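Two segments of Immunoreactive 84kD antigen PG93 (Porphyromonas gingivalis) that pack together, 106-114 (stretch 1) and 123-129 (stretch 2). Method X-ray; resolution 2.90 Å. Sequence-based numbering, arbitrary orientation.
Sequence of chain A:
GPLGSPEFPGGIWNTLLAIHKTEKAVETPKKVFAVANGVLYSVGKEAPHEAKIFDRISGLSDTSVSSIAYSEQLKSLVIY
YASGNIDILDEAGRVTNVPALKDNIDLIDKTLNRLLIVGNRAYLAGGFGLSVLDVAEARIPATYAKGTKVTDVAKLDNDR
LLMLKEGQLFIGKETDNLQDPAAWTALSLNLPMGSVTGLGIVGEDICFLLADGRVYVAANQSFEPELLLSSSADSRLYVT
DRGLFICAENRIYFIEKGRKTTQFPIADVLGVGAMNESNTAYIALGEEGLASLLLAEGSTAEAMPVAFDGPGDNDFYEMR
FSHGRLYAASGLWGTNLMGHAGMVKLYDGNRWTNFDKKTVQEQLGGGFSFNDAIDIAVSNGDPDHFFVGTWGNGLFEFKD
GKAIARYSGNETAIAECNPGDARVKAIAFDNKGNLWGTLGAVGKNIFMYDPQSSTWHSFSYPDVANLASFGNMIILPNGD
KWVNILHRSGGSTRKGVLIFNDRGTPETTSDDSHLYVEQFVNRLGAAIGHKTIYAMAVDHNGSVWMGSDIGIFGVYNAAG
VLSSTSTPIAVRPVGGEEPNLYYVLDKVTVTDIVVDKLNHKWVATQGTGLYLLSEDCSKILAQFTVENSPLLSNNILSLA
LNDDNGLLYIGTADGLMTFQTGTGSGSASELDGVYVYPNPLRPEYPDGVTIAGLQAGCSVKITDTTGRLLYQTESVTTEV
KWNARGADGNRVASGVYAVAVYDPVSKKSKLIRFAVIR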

# COMPACT_ATOMS: atom_id res chain seq x y z
N ASP A 106 -0.57 24.88 -8.88
CA ASP A 106 -1.04 25.31 -10.21
C ASP A 106 -0.76 24.19 -11.23
O ASP A 106 -1.58 23.93 -12.11
N LEU A 107 0.40 23.51 -11.08
CA LEU A 107 0.81 22.38 -11.92
C LEU A 107 -0.02 21.20 -11.46
O LEU A 107 0.33 20.53 -10.48
N ILE A 108 -1.19 21.02 -12.08
CA ILE A 108 -2.18 20.04 -11.65
C ILE A 108 -1.92 18.62 -12.25
O ILE A 108 -2.21 17.65 -11.55
N ASP A 109 -1.37 18.50 -13.49
CA ASP A 109 -1.06 17.20 -14.11
C ASP A 109 0.46 16.89 -13.91
O ASP A 109 1.32 17.67 -14.34
N LYS A 110 0.77 15.79 -13.22
CA LYS A 110 2.15 15.40 -12.90
C LYS A 110 2.67 14.34 -13.85
O LYS A 110 3.86 13.98 -13.80
N THR A 111 1.81 13.85 -14.75
CA THR A 111 2.19 12.81 -15.71
C THR A 111 3.52 13.14 -16.35
O THR A 111 3.72 14.27 -16.77
N LEU A 112 4.44 12.17 -16.38
CA LEU A 112 5.73 12.35 -17.06
C LEU A 112 5.73 11.54 -18.34
O LEU A 112 5.27 10.40 -18.37
N ASN A 113 6.24 12.13 -19.40
CA ASN A 113 6.31 11.51 -20.72
C ASN A 113 7.76 11.21 -21.07
O ASN A 113 8.04 10.18 -21.69
N ARG A 114 8.71 12.08 -20.66
CA ARG A 114 10.13 11.88 -20.93
C ARG A 114 11.02 12.43 -19.81
O ARG A 114 10.79 13.54 -19.31
N TYR A 123 15.95 16.86 -18.28
CA TYR A 123 14.80 17.53 -18.88
C TYR A 123 13.62 16.68 -18.66
O TYR A 123 13.60 15.53 -19.11
N LEU A 124 12.63 17.21 -17.94
CA LEU A 124 11.44 16.46 -17.62
C LEU A 124 10.29 17.05 -18.41
O LEU A 124 9.95 18.22 -18.22
N ALA A 125 9.76 16.28 -19.36
CA ALA A 125 8.61 16.69 -20.16
C ALA A 125 7.42 15.93 -19.67
O ALA A 125 7.45 14.70 -19.67
N GLY A 126 6.40 16.66 -19.20
CA GLY A 126 5.17 16.07 -18.70
C GLY A 126 3.93 16.94 -18.87
O GLY A 126 3.91 17.83 -19.72
N GLY A 127 2.90 16.67 -18.06
CA GLY A 127 1.65 17.41 -18.12
C GLY A 127 1.72 18.77 -17.46
O GLY A 127 0.72 19.51 -17.46
N PHE A 128 2.89 19.10 -16.87
CA PHE A 128 3.23 20.33 -16.14
C PHE A 128 4.07 21.26 -17.02
O PHE A 128 4.30 22.41 -16.62
N GLY A 129 4.57 20.72 -18.14
CA GLY A 129 5.43 21.44 -19.07
C GLY A 129 6.77 20.76 -19.27
O GLY A 129 6.85 19.53 -19.30

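The two stretches are tied together by backbone hydrogen bonds, and the side chains fill the space around that ladder. Ala125 pairs with Arg114 in antiparallel register: Ala125 N donates to Arg114 O (2.9 Å), while Ala125 O accepts from both Arg114 N (3.1 Å) and Asn113 N (2.9 Å). One carbonyl thus serves two successive amides, as expected at the bulge between Leu112 and Arg114. Farther along, Gly127 N donates to Thr111 O at 2.8 Å. Arg114 O gains a further contact from Leu124 CA at 3.4 Å.

Phe128 (chi1 p) is the main apolar element, with the largest area covered by the other stretch. Phe128 CB lies 3.6 Å from Leu107 CG; the CA-to-CB bond of Leu107 points toward stretch 2, and the chi1 of Leu107, -91°, lies between wells. At the far end of the ring, Phe128 CZ meets Leu112 CD1 at 3.8 Å, near the ring plane. Leu112 (t, p) also brings CD1 to 3.8 Å from CB of Leu124 (chi1 m), so one methyl touches two apolar neighbours.

The polar side chains of the loop largely serve their own stretch. Asp109 (t) accepts at OD1 from Thr111 N (3.1 Å) and Thr111 OG1 (2.8 Å), Thr111 being m. The CA-to-CB bond of Lys110 points away from stretch 2, and Lys110 NZ donates to Leu107 O at 3.0 Å. Asn113 (m) swings its end nearer, ND2 reaching 3.5 Å from Gly126 CA, but that amide finds its hydrogen bond elsewhere in the structure, as does the guanidinium of Arg114 (chi1 t).

Glycine suits the tightest places. A CB on Gly126 would lie 2.2 Å from Thr111 O, and one on Gly127 2.3 Å from Asp109 OD2. Ala125, a small side chain, packs its CB 4.3 Å from Arg114 CB.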

# COMPACT_ATOMS: atom_id res chain seq x y z
CB ASP A 106 -0.38 26.65 -10.64
CG ASP A 106 -0.51 27.84 -9.67
OD1 ASP A 106 -1.66 28.19 -9.29
OD2 ASP A 106 0.53 28.48 -9.37
CB LEU A 107 2.34 22.15 -11.77
CG LEU A 107 3.29 22.87 -12.75
CD1 LEU A 107 2.66 24.11 -13.43
CD2 LEU A 107 4.62 23.21 -12.09
CB ILE A 108 -3.66 20.51 -11.87
CG1 ILE A 108 -3.93 21.10 -13.29
CG2 ILE A 108 -4.06 21.52 -10.79
CD1 ILE A 108 -5.46 20.99 -13.78
CB ASP A 109 -1.46 17.17 -15.60
CG ASP A 109 -1.36 15.82 -16.30
OD1 ASP A 109 -1.02 14.83 -15.63
OD2 ASP A 109 -1.65 15.76 -17.51
CB LYS A 110 2.25 14.89 -11.44
CG LYS A 110 1.57 15.76 -10.38
CD LYS A 110 2.32 17.02 -10.04
CE LYS A 110 1.51 17.84 -9.07
NZ LYS A 110 2.21 19.09 -8.69
CB THR A 111 1.09 12.67 -16.76
OG1 THR A 111 -0.10 12.26 -16.09
CG2 THR A 111 1.46 11.70 -17.90
CB LEU A 112 6.91 11.95 -16.15
CG LEU A 112 8.28 12.45 -16.57
CD1 LEU A 112 8.58 13.78 -15.97
CD2 LEU A 112 9.34 11.46 -16.14
CB ASN A 113 5.66 12.43 -21.78
CG ASN A 113 4.26 12.93 -21.43
OD1 ASN A 113 3.34 12.17 -21.08
ND2 ASN A 113 4.07 14.24 -21.53
CB ARG A 114 10.53 12.51 -22.30
CG ARG A 114 11.93 12.16 -22.80
CD ARG A 114 12.09 10.71 -23.23
NE ARG A 114 11.36 10.39 -24.46
CZ ARG A 114 10.98 9.16 -24.81
NH1 ARG A 114 11.25 8.13 -24.03
NH2 ARG A 114 10.33 8.95 -25.95
CB TYR A 123 15.01 17.80 -20.37
CG TYR A 123 16.26 18.58 -20.64
CD1 TYR A 123 16.25 19.98 -20.68
CD2 TYR A 123 17.48 17.94 -20.82
CE1 TYR A 123 17.42 20.70 -20.87
CE2 TYR A 123 18.65 18.65 -21.02
CZ TYR A 123 18.61 20.03 -21.07
OH TYR A 123 19.77 20.71 -21.30
CB LEU A 124 11.19 16.48 -16.10
CG LEU A 124 12.34 15.91 -15.23
CD1 LEU A 124 13.20 17.00 -14.65
CD2 LEU A 124 11.83 15.12 -14.10
CB ALA A 125 8.86 16.39 -21.64
CB PHE A 128 4.02 20.01 -14.83
CG PHE A 128 5.18 19.06 -15.03
CD1 PHE A 128 6.43 19.54 -15.44
CD2 PHE A 128 5.01 17.69 -14.90
CE1 PHE A 128 7.47 18.65 -15.73
CE2 PHE A 128 6.06 16.81 -15.17
CZ PHE A 128 7.28 17.29 -15.59